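Local coordinates for nicotinate phosphoribosyltransferase (Porphyromonas gingivalis, PDB 2IM5), which probably joins nicotinate to the phosphoribosyl group of 5-phospho-alpha-D-ribose 1-diphosphate at the expense of ATP, giving nicotinate mononucleotide for NAD biosynthesis, at residues F15-A20 / H213-F218; I281-A286 / Q317-G322; P139-V144 / E176-D181. All coordinates share one frame; numbering follows the deposited sequence.

Interaction 1: residues F15-A20 / H213-F218; sequences FTTGYA and HEWIQF
Ala20 sets its methyl against the six-membered ring of Trp215, with CB 3.6 Å from CZ3 and equally close to CH2. One turn earlier, Thr17 brings CG2 to within 4.0 Å of Trp215 CE3, so two methyl groups, both coming in obliquely, line the benzo side of the indole. A small alanine suits this place because a broad ring fills the distance between the helices. The indole gets there with CG anti to the backbone N (chi1 177°), while Thr17 passes alongside it, pointing the other way. Segments 15-20 and 213-218 run 26° from parallel with axes 10.8 Å apart, and bring helix 12-24 of the N-terminal family region against helix 213-223 of the TIM-barrel-like region. Thr17 suits a buried helix because its OG1 bonds back to the carbonyl of Tyr13, leaving the methyl turned toward the tryptophan. Glu214 also points at helix 12-24; three partners hold its carboxylate, Lys14 of that helix by a salt bridge at OE2, Tyr21 of the same helix and Thr117 from elsewhere by hydrogen bonds at OE1. Farther out, Trp215 NE1 bonds to Ala232 O, and Trp236 and His219 meet the indole edge-to-face, which should help to fix its rotation.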
loop_
_atom_site.group_PDB
_atom_site.type_symbol
_atom_site.label_atom_id
_atom_site.label_comp_id
_atom_site.label_asym_id
_atom_site.label_seq_id
_atom_site.Cartn_x
_atom_site.Cartn_y
_atom_site.Cartn_z
ATOM N N PHE A 15 -1.369 -8.931 -3.512
ATOM C CA PHE A 15 -1.765 -9.995 -4.434
ATOM C C PHE A 15 -1.749 -9.538 -5.891
ATOM O O PHE A 15 -1.288 -10.271 -6.768
ATOM C CB PHE A 15 -3.163 -10.532 -4.103
ATOM C CG PHE A 15 -3.238 -11.283 -2.808
ATOM C CD1 PHE A 15 -2.259 -12.200 -2.459
ATOM C CD2 PHE A 15 -4.309 -11.095 -1.946
ATOM C CE1 PHE A 15 -2.343 -12.921 -1.270
ATOM C CE2 PHE A 15 -4.400 -11.816 -0.751
ATOM C CZ PHE A 15 -3.411 -12.731 -0.418
ATOM N N THR A 16 -2.249 -8.337 -6.165
ATOM C CA THR A 16 -2.272 -7.852 -7.540
ATOM C C THR A 16 -0.862 -7.622 -8.077
ATOM O O THR A 16 -0.576 -7.906 -9.244
ATOM C CB THR A 16 -3.108 -6.549 -7.682
ATOM O OG1 THR A 16 -2.557 -5.522 -6.846
ATOM C CG2 THR A 16 -4.551 -6.804 -7.277
ATOM N N THR A 17 0.023 -7.107 -7.234
ATOM C CA THR A 17 1.400 -6.885 -7.660
ATOM C C THR A 17 2.115 -8.229 -7.655
ATOM O O THR A 17 2.987 -8.482 -8.479
ATOM C CB THR A 17 2.124 -5.919 -6.717
ATOM O OG1 THR A 17 1.312 -4.755 -6.545
ATOM C CG2 THR A 17 3.480 -5.504 -7.301
ATOM N N GLY A 18 1.733 -9.090 -6.718
ATOM C CA GLY A 18 2.340 -10.408 -6.636
ATOM C C GLY A 18 2.093 -11.200 -7.908
ATOM O O GLY A 18 2.993 -11.889 -8.395
ATOM N N TYR A 19 0.882 -11.119 -8.452
ATOM C CA TYR A 19 0.575 -11.840 -9.687
ATOM C C TYR A 19 1.280 -11.170 -10.857
ATOM O O TYR A 19 1.774 -11.844 -11.761
ATOM C CB TYR A 19 -0.932 -11.896 -9.957
ATOM C CG TYR A 19 -1.246 -12.436 -11.335
ATOM C CD1 TYR A 19 -0.770 -13.680 -11.737
ATOM C CD2 TYR A 19 -1.944 -11.667 -12.268
ATOM C CE1 TYR A 19 -0.967 -14.142 -13.036
ATOM C CE2 TYR A 19 -2.149 -12.121 -13.571
ATOM C CZ TYR A 19 -1.655 -13.355 -13.948
ATOM O OH TYR A 19 -1.836 -13.796 -15.235
ATOM N N ALA A 20 1.336 -9.843 -10.841
ATOM C CA ALA A 20 2.024 -9.129 -11.911
ATOM C C ALA A 20 3.482 -9.603 -11.975
ATOM O O ALA A 20 4.012 -9.823 -13.065
ATOM C CB ALA A 20 1.960 -7.623 -11.684
ATOM N N HIS A 213 3.976 1.617 -5.081
ATOM C CA HIS A 213 5.182 2.288 -5.540
ATOM C C HIS A 213 6.240 1.271 -5.953
ATOM O O HIS A 213 6.984 1.517 -6.899
ATOM C CB HIS A 213 5.774 3.170 -4.436
ATOM C CG HIS A 213 4.976 4.399 -4.136
ATOM N ND1 HIS A 213 4.857 5.448 -5.022
ATOM C CD2 HIS A 213 4.255 4.747 -3.045
ATOM C CE1 HIS A 213 4.096 6.388 -4.492
ATOM N NE2 HIS A 213 3.717 5.987 -3.293
ATOM N N GLU A 214 6.308 0.137 -5.248
ATOM C CA GLU A 214 7.323 -0.877 -5.554
ATOM C C GLU A 214 7.268 -1.342 -7.009
ATOM O O GLU A 214 8.303 -1.652 -7.602
ATOM C CB GLU A 214 7.206 -2.093 -4.615
ATOM C CG GLU A 214 5.911 -2.873 -4.723
ATOM C CD GLU A 214 5.920 -4.165 -3.905
ATOM O OE1 GLU A 214 6.557 -5.154 -4.335
ATOM O OE2 GLU A 214 5.292 -4.190 -2.827
ATOM N N TRP A 215 6.065 -1.379 -7.578
ATOM C CA TRP A 215 5.889 -1.803 -8.965
ATOM C C TRP A 215 6.628 -0.844 -9.884
ATOM O O TRP A 215 7.373 -1.272 -10.758
ATOM C CB TRP A 215 4.399 -1.843 -9.323
ATOM C CG TRP A 215 4.103 -2.197 -10.755
ATOM C CD1 TRP A 215 3.522 -1.387 -11.693
ATOM C CD2 TRP A 215 4.344 -3.459 -11.407
ATOM N NE1 TRP A 215 3.383 -2.066 -12.882
ATOM C CE2 TRP A 215 3.878 -3.335 -12.735
ATOM C CE3 TRP A 215 4.906 -4.676 -10.997
ATOM C CZ2 TRP A 215 3.956 -4.385 -13.658
ATOM C CZ3 TRP A 215 4.988 -5.724 -11.917
ATOM C CH2 TRP A 215 4.513 -5.569 -13.234
ATOM N N ILE A 216 6.442 0.455 -9.668
ATOM C CA ILE A 216 7.115 1.465 -10.486
ATOM C C ILE A 216 8.616 1.455 -10.198
ATOM O O ILE A 216 9.436 1.537 -11.101
ATOM C CB ILE A 216 6.598 2.887 -10.184
ATOM C CG1 ILE A 216 5.073 2.934 -10.240
ATOM C CG2 ILE A 216 7.192 3.869 -11.170
ATOM C CD1 ILE A 216 4.503 2.586 -11.559
ATOM N N GLN A 217 8.964 1.376 -8.918
ATOM C CA GLN A 217 10.361 1.368 -8.493
ATOM C C GLN A 217 11.138 0.192 -9.093
ATOM O O GLN A 217 12.301 0.326 -9.454
ATOM C CB GLN A 217 10.419 1.295 -6.976
ATOM C CG GLN A 217 9.974 2.559 -6.285
ATOM C CD GLN A 217 10.028 2.418 -4.775
ATOM O OE1 GLN A 217 9.162 1.786 -4.171
ATOM N NE2 GLN A 217 11.064 2.979 -4.162
ATOM N N PHE A 218 10.492 -0.967 -9.174
ATOM C CA PHE A 218 11.135 -2.138 -9.753
ATOM C C PHE A 218 11.496 -1.791 -11.197
ATOM O O PHE A 218 12.619 -2.033 -11.639
ATOM C CB PHE A 218 10.189 -3.339 -9.724
ATOM C CG PHE A 218 10.702 -4.534 -10.471
ATOM C CD1 PHE A 218 11.751 -5.295 -9.959
ATOM C CD2 PHE A 218 10.147 -4.894 -11.702
ATOM C CE1 PHE A 218 12.241 -6.399 -10.661
ATOM C CE2 PHE A 218 10.632 -5.997 -12.410
ATOM C CZ PHE A 218 11.677 -6.751 -11.892
#

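Interaction 2: residues I281-A286 / Q317-G322; sequences IFIEKA and QKLCAG
Two successive helices of the alpha/beta part of the enzyme, 279-292 and 310-320, meet here through the last turn of the second; strand 301-304 of the parallel sheet lies between them in sequence, so the segments belong to neighbouring strand-helix units of a TIM-barrel-like fold. Ile283 carries the first helix's share of the contact. Its CD1 methyl lies 3.5 Å from SG of Cys320 and 3.8 Å from CB of Leu319, touching two consecutive residues at once. CG1 stands anti to the carbonyl carbon (chi1 -65°), and with chi2 at 170° the chain runs on extended, which carries the methyl across to the other helix. Isoleucine suits the place because this long branch can span backbones whose nearest CA atoms, those of Ile283 and Cys320, are 7.4 Å apart. Leu319 meets it at about a right angle and offers its CB rather than its branched end, whereas Cys320 contributes a compact, polarisable sulfur that also lies 4.2 Å from Ile283 CG1. The contact is wholly apolar. Directly after Cys320 the helix ends: Ala321 leaves helical backbone angles, and Gly322 takes a positive phi of 75°, a conformation that glycine adopts easily. Glu284, next to Ile283 on the first helix, forms a salt bridge with Arg323 just past this turn, adding a polar link between the two elements, and Ile283 itself touches Arg323. On the sheet side, Ile283 and Cys320 both touch Phe304 of strand 301-304, while Phe282 packs on Ile302 of that strand and Leu272 of strand 271-274.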
loop_
_atom_site.group_PDB
_atom_site.type_symbol
_atom_site.label_atom_id
_atom_site.label_comp_id
_atom_site.label_asym_id
_atom_site.label_seq_id
_atom_site.Cartn_x
_atom_site.Cartn_y
_atom_site.Cartn_z
ATOM N N ILE A 281 -2.287 21.490 -5.003
ATOM C CA ILE A 281 -1.290 21.628 -6.054
ATOM C C ILE A 281 -1.389 20.428 -7.002
ATOM O O ILE A 281 -1.282 20.577 -8.219
ATOM C CB ILE A 281 0.131 21.713 -5.453
ATOM C CG1 ILE A 281 0.303 23.070 -4.763
ATOM C CG2 ILE A 281 1.186 21.525 -6.537
ATOM C CD1 ILE A 281 1.599 23.215 -4.007
ATOM N N PHE A 282 -1.613 19.245 -6.438
ATOM C CA PHE A 282 -1.736 18.035 -7.243
ATOM C C PHE A 282 -2.948 18.155 -8.172
ATOM O O PHE A 282 -2.875 17.806 -9.352
ATOM C CB PHE A 282 -1.914 16.810 -6.344
ATOM C CG PHE A 282 -2.015 15.520 -7.101
ATOM C CD1 PHE A 282 -0.866 14.808 -7.447
ATOM C CD2 PHE A 282 -3.258 15.023 -7.488
ATOM C CE1 PHE A 282 -0.953 13.615 -8.171
ATOM C CE2 PHE A 282 -3.359 13.839 -8.209
ATOM C CZ PHE A 282 -2.203 13.130 -8.553
ATOM N N ILE A 283 -4.063 18.648 -7.638
ATOM C CA ILE A 283 -5.277 18.799 -8.435
ATOM C C ILE A 283 -5.041 19.693 -9.654
ATOM O O ILE A 283 -5.491 19.375 -10.762
ATOM C CB ILE A 283 -6.427 19.370 -7.578
ATOM C CG1 ILE A 283 -6.790 18.361 -6.484
ATOM C CG2 ILE A 283 -7.630 19.678 -8.454
ATOM C CD1 ILE A 283 -7.737 18.888 -5.432
ATOM N N GLU A 284 -4.327 20.798 -9.460
ATOM C CA GLU A 284 -4.028 21.719 -10.562
ATOM C C GLU A 284 -3.208 21.036 -11.650
ATOM O O GLU A 284 -3.533 21.136 -12.833
ATOM C CB GLU A 284 -3.240 22.940 -10.075
ATOM C CG GLU A 284 -3.974 23.831 -9.095
ATOM C CD GLU A 284 -5.367 24.195 -9.571
ATOM O OE1 GLU A 284 -5.516 24.621 -10.742
ATOM O OE2 GLU A 284 -6.310 24.056 -8.763
ATOM N N LYS A 285 -2.133 20.358 -11.252
ATOM C CA LYS A 285 -1.269 19.665 -12.207
ATOM C C LYS A 285 -2.050 18.642 -13.020
ATOM O O LYS A 285 -1.930 18.586 -14.243
ATOM C CB LYS A 285 -0.121 18.957 -11.482
ATOM C CG LYS A 285 0.874 19.884 -10.801
ATOM C CD LYS A 285 1.920 19.086 -10.027
ATOM C CE LYS A 285 2.988 19.985 -9.410
ATOM N NZ LYS A 285 3.887 19.201 -8.491
ATOM N N ALA A 286 -2.855 17.839 -12.333
ATOM C CA ALA A 286 -3.656 16.804 -12.981
ATOM C C ALA A 286 -4.626 17.402 -13.997
ATOM O O ALA A 286 -4.645 17.005 -15.168
ATOM C CB ALA A 286 -4.429 16.016 -11.932
ATOM N N GLN A 317 -12.429 17.342 -0.895
ATOM C CA GLN A 317 -13.639 17.113 -1.662
ATOM C C GLN A 317 -14.160 18.447 -2.220
ATOM O O GLN A 317 -14.626 18.515 -3.356
ATOM C CB GLN A 317 -14.666 16.425 -0.752
ATOM C CG GLN A 317 -15.933 15.934 -1.423
ATOM C CD GLN A 317 -16.721 14.996 -0.520
ATOM O OE1 GLN A 317 -16.609 15.057 0.711
ATOM N NE2 GLN A 317 -17.525 14.128 -1.122
ATOM N N LYS A 318 -14.055 19.513 -1.431
ATOM C CA LYS A 318 -14.507 20.834 -1.871
ATOM C C LYS A 318 -13.608 21.345 -2.992
ATOM O O LYS A 318 -14.085 21.888 -3.985
ATOM C CB LYS A 318 -14.479 21.834 -0.715
ATOM C CG LYS A 318 -15.354 21.462 0.471
ATOM C CD LYS A 318 -15.285 22.530 1.562
ATOM C CE LYS A 318 -15.940 22.051 2.854
ATOM N NZ LYS A 318 -17.334 21.572 2.620
ATOM N N LEU A 319 -12.300 21.178 -2.818
ATOM C CA LEU A 319 -11.332 21.599 -3.825
ATOM C C LEU A 319 -11.591 20.951 -5.185
ATOM O O LEU A 319 -11.343 21.561 -6.225
ATOM C CB LEU A 319 -9.917 21.240 -3.369
ATOM C CG LEU A 319 -9.133 22.225 -2.496
ATOM C CD1 LEU A 319 -10.043 22.886 -1.479
ATOM C CD2 LEU A 319 -7.995 21.477 -1.812
ATOM N N CYS A 320 -12.090 19.717 -5.175
ATOM C CA CYS A 320 -12.359 18.991 -6.411
ATOM C C CYS A 320 -13.699 19.312 -7.055
ATOM O O CYS A 320 -13.873 19.105 -8.253
ATOM C CB CYS A 320 -12.288 17.484 -6.159
ATOM S SG CYS A 320 -10.642 16.887 -5.761
ATOM N N ALA A 321 -14.643 19.805 -6.258
ATOM C CA ALA A 321 -15.980 20.121 -6.753
ATOM C C ALA A 321 -15.976 20.832 -8.101
ATOM O O ALA A 321 -15.369 21.888 -8.254
ATOM C CB ALA A 321 -16.726 20.957 -5.725
ATOM N N GLY A 322 -16.643 20.231 -9.079
ATOM C CA GLY A 322 -16.734 20.816 -10.403
ATOM C C GLY A 322 -15.501 20.725 -11.285
ATOM O O GLY A 322 -15.493 21.287 -12.377
#

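Interaction 3: residues P139-V144 / E176-D181; sequences PDWKQV and EDRVTD
Trp141 and Arg178 meet at a slant: CZ3 at the far rim of the indole comes 3.9 Å from Arg178 CB and 4.0 Å from its CG. The tryptophan therefore touches the aliphatic root of the arginine and not its charged end, and the ring and guanidinium planes are inclined at 53°. Arg178 starts toward the other helix, its CG trans to the main-chain nitrogen, but a bend at chi2 (50°) turns the rest of the chain away. Its NE reaches a salt bridge with Glu145; a secondary partner, Asp181 OD2, lies in plane at the guanidinium edge, in a long salt bridge to NH1. Arginine suits this partly exposed border, since its methylenes pack while Glu145 pairs its charge. Pro139 CG lies over one face of the indole, 3.2 Å above its plane and displaced toward the rim, which probably helps to hold the ring's tilt.

Farther along, the contact becomes purely aliphatic. Val144 CG1 meets Val179 CG2 at 3.9 Å, the two side chains crossing at about a right angle. These buried branched residues are compact enough for helices whose closest CA atoms, those of Val144 and Val179, are 7.2 Å apart. Asp140 is the N-cap of the first helix: its OD1 accepts weak bonds from the N atoms of Lys142 and Gln143, amides of the first turn.

Helix 141-157 thus lies against helix 173-186, with strand 162-164 of the parallel sheet between them in sequence. Trp141 also touches Glu174 and Val175 of the second helix, while Asp177 and Thr180 of that helix pack on helix 197-203, and Asp140 is tied by backbone bonds to Val338.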
loop_
_atom_site.group_PDB
_atom_site.type_symbol
_atom_site.label_atom_id
_atom_site.label_comp_id
_atom_site.label_asym_id
_atom_site.label_seq_id
_atom_site.Cartn_x
_atom_site.Cartn_y
_atom_site.Cartn_z
ATOM N N PRO A 139 -6.480 -0.631 24.011
ATOM C CA PRO A 139 -7.382 0.341 23.397
ATOM C C PRO A 139 -8.558 0.715 24.298
ATOM O O PRO A 139 -9.018 -0.090 25.108
ATOM C CB PRO A 139 -7.832 -0.380 22.136
ATOM C CG PRO A 139 -7.931 -1.796 22.605
ATOM C CD PRO A 139 -6.673 -1.972 23.431
ATOM N N ASP A 140 -9.023 1.949 24.170
ATOM C CA ASP A 140 -10.181 2.401 24.927
ATOM C C ASP A 140 -11.354 2.085 24.006
ATOM O O ASP A 140 -11.756 2.906 23.183
ATOM C CB ASP A 140 -10.117 3.906 25.183
ATOM C CG ASP A 140 -11.376 4.434 25.839
ATOM O OD1 ASP A 140 -12.309 3.630 26.082
ATOM O OD2 ASP A 140 -11.433 5.651 26.109
ATOM N N TRP A 141 -11.885 0.880 24.137
ATOM C CA TRP A 141 -12.979 0.450 23.290
ATOM C C TRP A 141 -14.159 1.403 23.237
ATOM O O TRP A 141 -14.831 1.499 22.215
ATOM C CB TRP A 141 -13.425 -0.945 23.706
ATOM C CG TRP A 141 -12.416 -1.965 23.335
ATOM C CD1 TRP A 141 -11.582 -2.649 24.177
ATOM C CD2 TRP A 141 -12.100 -2.406 22.009
ATOM N NE1 TRP A 141 -10.767 -3.492 23.456
ATOM C CE2 TRP A 141 -11.062 -3.362 22.123
ATOM C CE3 TRP A 141 -12.593 -2.085 20.735
ATOM C CZ2 TRP A 141 -10.506 -4.003 21.007
ATOM C CZ3 TRP A 141 -12.040 -2.721 19.623
ATOM C CH2 TRP A 141 -11.006 -3.671 19.771
ATOM N N LYS A 142 -14.404 2.118 24.328
ATOM C CA LYS A 142 -15.510 3.059 24.357
ATOM C C LYS A 142 -15.248 4.136 23.318
ATOM O O LYS A 142 -16.144 4.529 22.573
ATOM C CB LYS A 142 -15.647 3.694 25.742
ATOM C CG LYS A 142 -16.798 4.686 25.844
ATOM C CD LYS A 142 -17.053 5.107 27.285
ATOM C CE LYS A 142 -18.296 5.975 27.386
ATOM N NZ LYS A 142 -18.665 6.254 28.807
ATOM N N GLN A 143 -14.011 4.614 23.270
ATOM C CA GLN A 143 -13.655 5.635 22.300
ATOM C C GLN A 143 -13.659 5.077 20.879
ATOM O O GLN A 143 -14.107 5.743 19.944
ATOM C CB GLN A 143 -12.279 6.222 22.592
ATOM C CG GLN A 143 -11.925 7.311 21.595
ATOM C CD GLN A 143 -10.540 7.867 21.786
ATOM O OE1 GLN A 143 -10.176 8.290 22.884
ATOM N NE2 GLN A 143 -9.752 7.882 20.711
ATOM N N VAL A 144 -13.138 3.867 20.714
ATOM C CA VAL A 144 -13.116 3.238 19.400
ATOM C C VAL A 144 -14.550 3.192 18.866
ATOM O O VAL A 144 -14.819 3.640 17.756
ATOM C CB VAL A 144 -12.551 1.799 19.470
ATOM C CG1 VAL A 144 -12.673 1.125 18.118
ATOM C CG2 VAL A 144 -11.090 1.832 19.907
ATOM N N GLU A 176 -8.822 -3.249 13.970
ATOM C CA GLU A 176 -9.193 -3.022 12.571
ATOM C C GLU A 176 -10.494 -3.752 12.249
ATOM O O GLU A 176 -11.341 -3.233 11.528
ATOM C CB GLU A 176 -8.096 -3.492 11.596
ATOM C CG GLU A 176 -8.538 -3.378 10.126
ATOM C CD GLU A 176 -7.464 -3.756 9.082
ATOM O OE1 GLU A 176 -6.527 -4.536 9.390
ATOM O OE2 GLU A 176 -7.586 -3.279 7.929
ATOM N N ASP A 177 -10.645 -4.953 12.797
ATOM C CA ASP A 177 -11.838 -5.760 12.569
ATOM C C ASP A 177 -13.093 -5.040 13.059
ATOM O O ASP A 177 -14.067 -4.899 12.324
ATOM C CB ASP A 177 -11.705 -7.101 13.295
ATOM C CG ASP A 177 -12.783 -8.095 12.899
ATOM O OD1 ASP A 177 -13.880 -7.671 12.484
ATOM O OD2 ASP A 177 -12.541 -9.312 13.014
ATOM N N ARG A 178 -13.066 -4.592 14.310
ATOM C CA ARG A 178 -14.213 -3.897 14.890
ATOM C C ARG A 178 -14.484 -2.560 14.203
ATOM O O ARG A 178 -15.634 -2.211 13.957
ATOM C CB ARG A 178 -14.001 -3.685 16.394
ATOM C CG ARG A 178 -15.163 -2.993 17.099
ATOM C CD ARG A 178 -16.497 -3.659 16.766
ATOM N NE ARG A 178 -17.629 -2.923 17.323
ATOM C CZ ARG A 178 -18.900 -3.134 16.986
ATOM N NH1 ARG A 178 -19.209 -4.063 16.086
ATOM N NH2 ARG A 178 -19.863 -2.417 17.550
ATOM N N VAL A 179 -13.427 -1.818 13.897
ATOM C CA VAL A 179 -13.570 -0.526 13.230
ATOM C C VAL A 179 -14.240 -0.703 11.868
ATOM O O VAL A 179 -15.097 0.098 11.482
ATOM C CB VAL A 179 -12.193 0.165 13.037
ATOM C CG1 VAL A 179 -12.314 1.327 12.049
ATOM C CG2 VAL A 179 -11.682 0.689 14.383
ATOM N N THR A 180 -13.845 -1.752 11.150
ATOM C CA THR A 180 -14.421 -2.044 9.843
ATOM C C THR A 180 -15.902 -2.367 10.005
ATOM O O THR A 180 -16.733 -1.930 9.214
ATOM C CB THR A 180 -13.720 -3.252 9.187
ATOM O OG1 THR A 180 -12.337 -2.940 8.997
ATOM C CG2 THR A 180 -14.360 -3.584 7.843
ATOM N N ASP A 181 -16.219 -3.138 11.040
ATOM C CA ASP A 181 -17.599 -3.523 11.317
ATOM C C ASP A 181 -18.463 -2.293 11.591
ATOM O O ASP A 181 -19.573 -2.171 11.071
ATOM C CB ASP A 181 -17.655 -4.451 12.526
ATOM C CG ASP A 181 -18.954 -5.219 12.606
ATOM O OD1 ASP A 181 -20.000 -4.665 12.201
ATOM O OD2 ASP A 181 -18.932 -6.374 13.082
#

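In the fold
The three helix pairs are separate and none touch: nearest atoms are about 10 Å apart between interactions 1 and 2, 13 Å between 1 and 3, and 18 Å between 2 and 3. Interaction 1 is the most central, about 10 Å from the centre of the chain, whereas interactions 2 and 3 lie about 23 and 22 Å from it. Interactions 1 and 3 sit on opposite sides of that centre, their own centres about 31 Å apart, and interaction 3 is nested in the chain loop that interaction 1 closes. Interaction 2 follows later. Of the three, interaction 1 includes His213, the predicted autophosphorylation site, which is unmodified here and takes no direct part in that contact.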